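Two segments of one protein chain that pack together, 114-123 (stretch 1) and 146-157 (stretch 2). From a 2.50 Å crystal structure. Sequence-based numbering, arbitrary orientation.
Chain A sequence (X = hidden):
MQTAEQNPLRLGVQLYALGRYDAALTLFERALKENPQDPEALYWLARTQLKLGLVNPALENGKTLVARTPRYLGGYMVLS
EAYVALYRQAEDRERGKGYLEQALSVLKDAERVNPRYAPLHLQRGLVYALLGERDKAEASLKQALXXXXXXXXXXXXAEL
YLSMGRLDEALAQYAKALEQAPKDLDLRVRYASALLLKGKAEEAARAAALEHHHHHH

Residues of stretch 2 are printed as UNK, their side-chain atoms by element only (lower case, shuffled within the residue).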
# COMPACT_ATOMS: atom_id res chain seq x y z
N ASN A 114 -19.99 -8.04 -19.44
CA ASN A 114 -19.85 -9.39 -18.92
C ASN A 114 -20.44 -9.47 -17.51
O ASN A 114 -19.87 -8.94 -16.56
CB ASN A 114 -18.37 -9.79 -18.85
CG ASN A 114 -18.18 -11.27 -18.57
OD1 ASN A 114 -18.99 -11.89 -17.86
ND2 ASN A 114 -17.12 -11.85 -19.11
N PRO A 115 -21.60 -10.13 -17.36
CA PRO A 115 -22.26 -10.26 -16.05
C PRO A 115 -21.69 -11.38 -15.19
O PRO A 115 -21.93 -11.43 -13.98
CB PRO A 115 -23.71 -10.53 -16.42
CG PRO A 115 -23.81 -10.15 -17.89
CD PRO A 115 -22.49 -10.58 -18.43
N ARG A 116 -20.96 -12.29 -15.82
CA ARG A 116 -20.39 -13.43 -15.10
C ARG A 116 -18.94 -13.27 -14.66
O ARG A 116 -18.26 -14.26 -14.42
CB ARG A 116 -20.51 -14.68 -15.97
CG ARG A 116 -21.93 -15.10 -16.33
CD ARG A 116 -21.89 -16.30 -17.26
NE ARG A 116 -21.07 -17.38 -16.72
CZ ARG A 116 -20.38 -18.24 -17.45
NH1 ARG A 116 -20.39 -18.15 -18.78
NH2 ARG A 116 -19.66 -19.20 -16.87
N TYR A 117 -18.47 -12.03 -14.55
CA TYR A 117 -17.09 -11.79 -14.13
C TYR A 117 -16.98 -11.55 -12.62
O TYR A 117 -17.39 -10.50 -12.11
CB TYR A 117 -16.50 -10.61 -14.91
CG TYR A 117 -15.00 -10.48 -14.78
CD1 TYR A 117 -14.16 -11.55 -15.11
CD2 TYR A 117 -14.41 -9.31 -14.29
CE1 TYR A 117 -12.78 -11.46 -14.96
CE2 TYR A 117 -13.04 -9.21 -14.14
CZ TYR A 117 -12.23 -10.29 -14.48
OH TYR A 117 -10.86 -10.20 -14.33
N ALA A 118 -16.42 -12.53 -11.91
CA ALA A 118 -16.28 -12.46 -10.45
C ALA A 118 -15.68 -11.17 -9.90
O ALA A 118 -16.25 -10.57 -8.98
CB ALA A 118 -15.45 -13.65 -9.96
N PRO A 119 -14.53 -10.73 -10.43
CA PRO A 119 -13.89 -9.50 -9.95
C PRO A 119 -14.83 -8.30 -9.88
O PRO A 119 -14.78 -7.54 -8.92
CB PRO A 119 -12.75 -9.31 -10.94
CG PRO A 119 -12.35 -10.73 -11.23
CD PRO A 119 -13.68 -11.39 -11.44
N LEU A 120 -15.68 -8.15 -10.89
CA LEU A 120 -16.62 -7.02 -10.91
C LEU A 120 -17.53 -7.03 -9.70
O LEU A 120 -17.63 -6.03 -8.99
CB LEU A 120 -17.49 -7.05 -12.18
CG LEU A 120 -16.83 -6.82 -13.54
CD1 LEU A 120 -17.90 -6.75 -14.61
CD2 LEU A 120 -16.04 -5.52 -13.51
N HIS A 121 -18.20 -8.15 -9.49
CA HIS A 121 -19.10 -8.29 -8.36
C HIS A 121 -18.36 -8.12 -7.04
O HIS A 121 -18.91 -7.63 -6.06
CB HIS A 121 -19.80 -9.66 -8.44
CG HIS A 121 -20.73 -9.78 -9.60
ND1 HIS A 121 -21.95 -9.11 -9.66
CD2 HIS A 121 -20.62 -10.44 -10.77
CE1 HIS A 121 -22.53 -9.36 -10.82
NE2 HIS A 121 -21.73 -10.16 -11.52
N LEU A 122 -17.09 -8.51 -7.03
CA LEU A 122 -16.26 -8.36 -5.84
C LEU A 122 -16.06 -6.87 -5.60
O LEU A 122 -16.29 -6.37 -4.49
CB LEU A 122 -14.91 -9.05 -6.04
CG LEU A 122 -13.89 -8.73 -4.93
CD1 LEU A 122 -14.51 -9.04 -3.56
CD2 LEU A 122 -12.58 -9.49 -5.14
N GLN A 123 -15.63 -6.17 -6.65
CA GLN A 123 -15.40 -4.73 -6.58
C GLN A 123 -16.69 -4.00 -6.26
O GLN A 123 -16.71 -3.07 -5.46
CB GLN A 123 -14.84 -4.20 -7.90
CG GLN A 123 -13.35 -3.92 -7.88
CD GLN A 123 -12.95 -2.95 -6.78
OE1 GLN A 123 -13.53 -1.88 -6.64
NE2 GLN A 123 -11.94 -3.33 -6.00
N UNK A 146 -20.64 -16.89 -5.73
CA UNK A 146 -21.42 -17.85 -6.51
C UNK A 146 -20.74 -18.12 -7.84
O UNK A 146 -20.84 -19.22 -8.40
c UNK A 146 -22.82 -17.32 -6.73
N UNK A 147 -20.02 -17.12 -8.36
CA UNK A 147 -19.30 -17.27 -9.63
C UNK A 147 -17.93 -17.92 -9.43
O UNK A 147 -17.52 -18.75 -10.22
c UNK A 147 -20.10 -13.74 -11.06
c UNK A 147 -19.11 -15.90 -10.28
c UNK A 147 -20.40 -15.20 -10.72
c UNK A 147 -20.98 -15.94 -11.91
N UNK A 148 -17.24 -17.53 -8.37
CA UNK A 148 -15.91 -18.08 -8.08
C UNK A 148 -15.73 -18.15 -6.58
O UNK A 148 -15.55 -17.11 -5.95
o UNK A 148 -12.72 -18.07 -10.33
o UNK A 148 -14.22 -18.52 -11.88
c UNK A 148 -14.82 -16.99 -10.14
c UNK A 148 -13.86 -17.93 -10.83
c UNK A 148 -14.82 -17.17 -8.65
N UNK A 149 -15.79 -19.34 -5.99
CA UNK A 149 -15.59 -19.46 -4.55
C UNK A 149 -14.08 -19.45 -4.37
O UNK A 149 -13.39 -20.36 -4.84
c UNK A 149 -16.16 -20.78 -4.01
o UNK A 149 -17.03 -21.40 -1.87
c UNK A 149 -16.08 -20.89 -2.49
o UNK A 149 -15.06 -20.46 -1.91
N UNK A 150 -13.55 -18.42 -3.72
CA UNK A 150 -12.10 -18.34 -3.55
C UNK A 150 -11.75 -17.74 -2.21
O UNK A 150 -12.60 -17.14 -1.55
o UNK A 150 -11.61 -16.08 -4.30
c UNK A 150 -11.44 -17.46 -4.63
c UNK A 150 -12.06 -17.73 -6.00
N UNK A 151 -10.49 -17.91 -1.78
CA UNK A 151 -10.07 -17.36 -0.48
C UNK A 151 -10.18 -15.84 -0.46
O UNK A 151 -10.65 -15.26 0.53
c UNK A 151 -8.66 -19.17 -1.08
c UNK A 151 -9.48 -18.83 -2.31
c UNK A 151 -8.63 -17.85 -0.34
N UNK A 152 -9.75 -15.20 -1.55
CA UNK A 152 -9.82 -13.75 -1.65
C UNK A 152 -11.25 -13.24 -1.43
O UNK A 152 -11.45 -12.27 -0.71
c UNK A 152 -9.53 -11.77 -3.27
c UNK A 152 -9.31 -13.27 -3.02
c UNK A 152 -9.03 -11.31 -4.63
o UNK A 152 -9.26 -12.02 -5.64
o UNK A 152 -8.39 -10.24 -4.70
N UNK A 153 -12.24 -13.90 -2.03
CA UNK A 153 -13.60 -13.43 -1.84
C UNK A 153 -14.13 -13.79 -0.46
O UNK A 153 -14.80 -12.97 0.18
c UNK A 153 -15.93 -13.26 -2.80
c UNK A 153 -13.98 -12.22 -4.73
c UNK A 153 -14.00 -13.71 -4.35
c UNK A 153 -14.57 -13.96 -2.94
N UNK A 154 -13.84 -15.01 0.02
CA UNK A 154 -14.30 -15.39 1.36
C UNK A 154 -13.80 -14.32 2.34
O UNK A 154 -14.51 -13.96 3.28
c UNK A 154 -15.20 -18.34 0.34
c UNK A 154 -17.18 -19.22 1.52
c UNK A 154 -13.81 -17.90 0.80
n UNK A 154 -18.09 -19.06 2.46
c UNK A 154 -13.76 -16.75 1.81
n UNK A 154 -17.28 -20.24 0.68
n UNK A 154 -16.21 -18.32 1.39
N UNK A 155 -12.58 -13.80 2.10
CA UNK A 155 -12.00 -12.76 2.97
C UNK A 155 -12.76 -11.43 2.91
O UNK A 155 -12.97 -10.78 3.93
c UNK A 155 -10.55 -12.49 2.58
o UNK A 155 -9.88 -13.69 2.30
N UNK A 156 -13.15 -11.01 1.72
CA UNK A 156 -13.90 -9.76 1.58
C UNK A 156 -15.19 -9.92 2.37
O UNK A 156 -15.57 -9.04 3.17
c UNK A 156 -14.20 -9.49 0.12
N UNK A 157 -15.86 -11.06 2.14
CA UNK A 157 -17.10 -11.38 2.84
C UNK A 157 -16.86 -11.27 4.34
O UNK A 157 -17.65 -10.66 5.07
c UNK A 157 -18.91 -12.98 1.89
c UNK A 157 -19.22 -14.48 1.70
c UNK A 157 -19.96 -12.31 2.79
c UNK A 157 -17.53 -12.81 2.51

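Position 146 carries a single side-chain carbon and makes no contact with stretch 1; it is Ala146. At position 147 four carbons fork at the second. One terminal carbon lies 3.4 Å from His121 CD2 and another sits 4.3 Å from Arg116 CB, so the side chain fills the hollow where the loop of stretch 1 turns into its helix. This is Leu147, whose CD1 also lies 4.0 Å from Ala118 N.

Position 148 has three carbons, the last bearing two oxygens, and its middle carbon is 3.4 Å from Ala118 CB. It is Glu148, the first residue to leave helical geometry, and its aliphatic part makes the contact. Position 149 has two carbons, the second with two oxygens, and stays clear of stretch 1: Asp149. At position 150 one carbon carries an oxygen and a carbon, which identifies Thr150. Three carbons closing onto the backbone nitrogen make position 151 Pro151, at the start of the next helix; neither of these two reaches stretch 1.

Position 152 again shows three carbons ending in two oxygens. Its terminal carbon approaches Leu122 CD2 to 4.0 Å, a peripheral contact by Glu152. At position 153 four carbons fork at the first, one arm being two carbons long; the end of that arm comes within 3.1 Å of Leu122 CD2. The residue is Ile153, and its backbone N donates to Thr150 OG1 at 3.2 Å, capping the helix.

Position 154 has three carbons, a nitrogen, then a carbon with two more nitrogens: Arg154. Out of reach of stretch 1, it forms a salt bridge through NH1 to Asp149 OD2 at 2.8 Å. Position 155 has one carbon followed by one oxygen and does not reach stretch 1; it is Ser155, whose OG donates to Pro151 O at a very short 2.5 Å. The lone carbon of position 156 meets Leu122 CD1 at 3.7 Å and belongs to Ala156. Position 157, four carbons forked at the second, is Leu157, which makes no contact here.

The contact is apolar, with no hydrogen bond across it. Leu147 packs against the loop and Ala118, while His121, held by its NE2 donating to Pro115 O at 2.8 Å, supplies one wall. One helical turn on, Leu122 meets Ile153 and Ala156. The small CB of Ala118 lies 4.3 Å from Leu147 CB, consistent with the close backbone approach there; helix 118-123 and helix 151-157 run nearly parallel, at 16°.

Stretch 2 146-157: ALEDTPEIRSAL
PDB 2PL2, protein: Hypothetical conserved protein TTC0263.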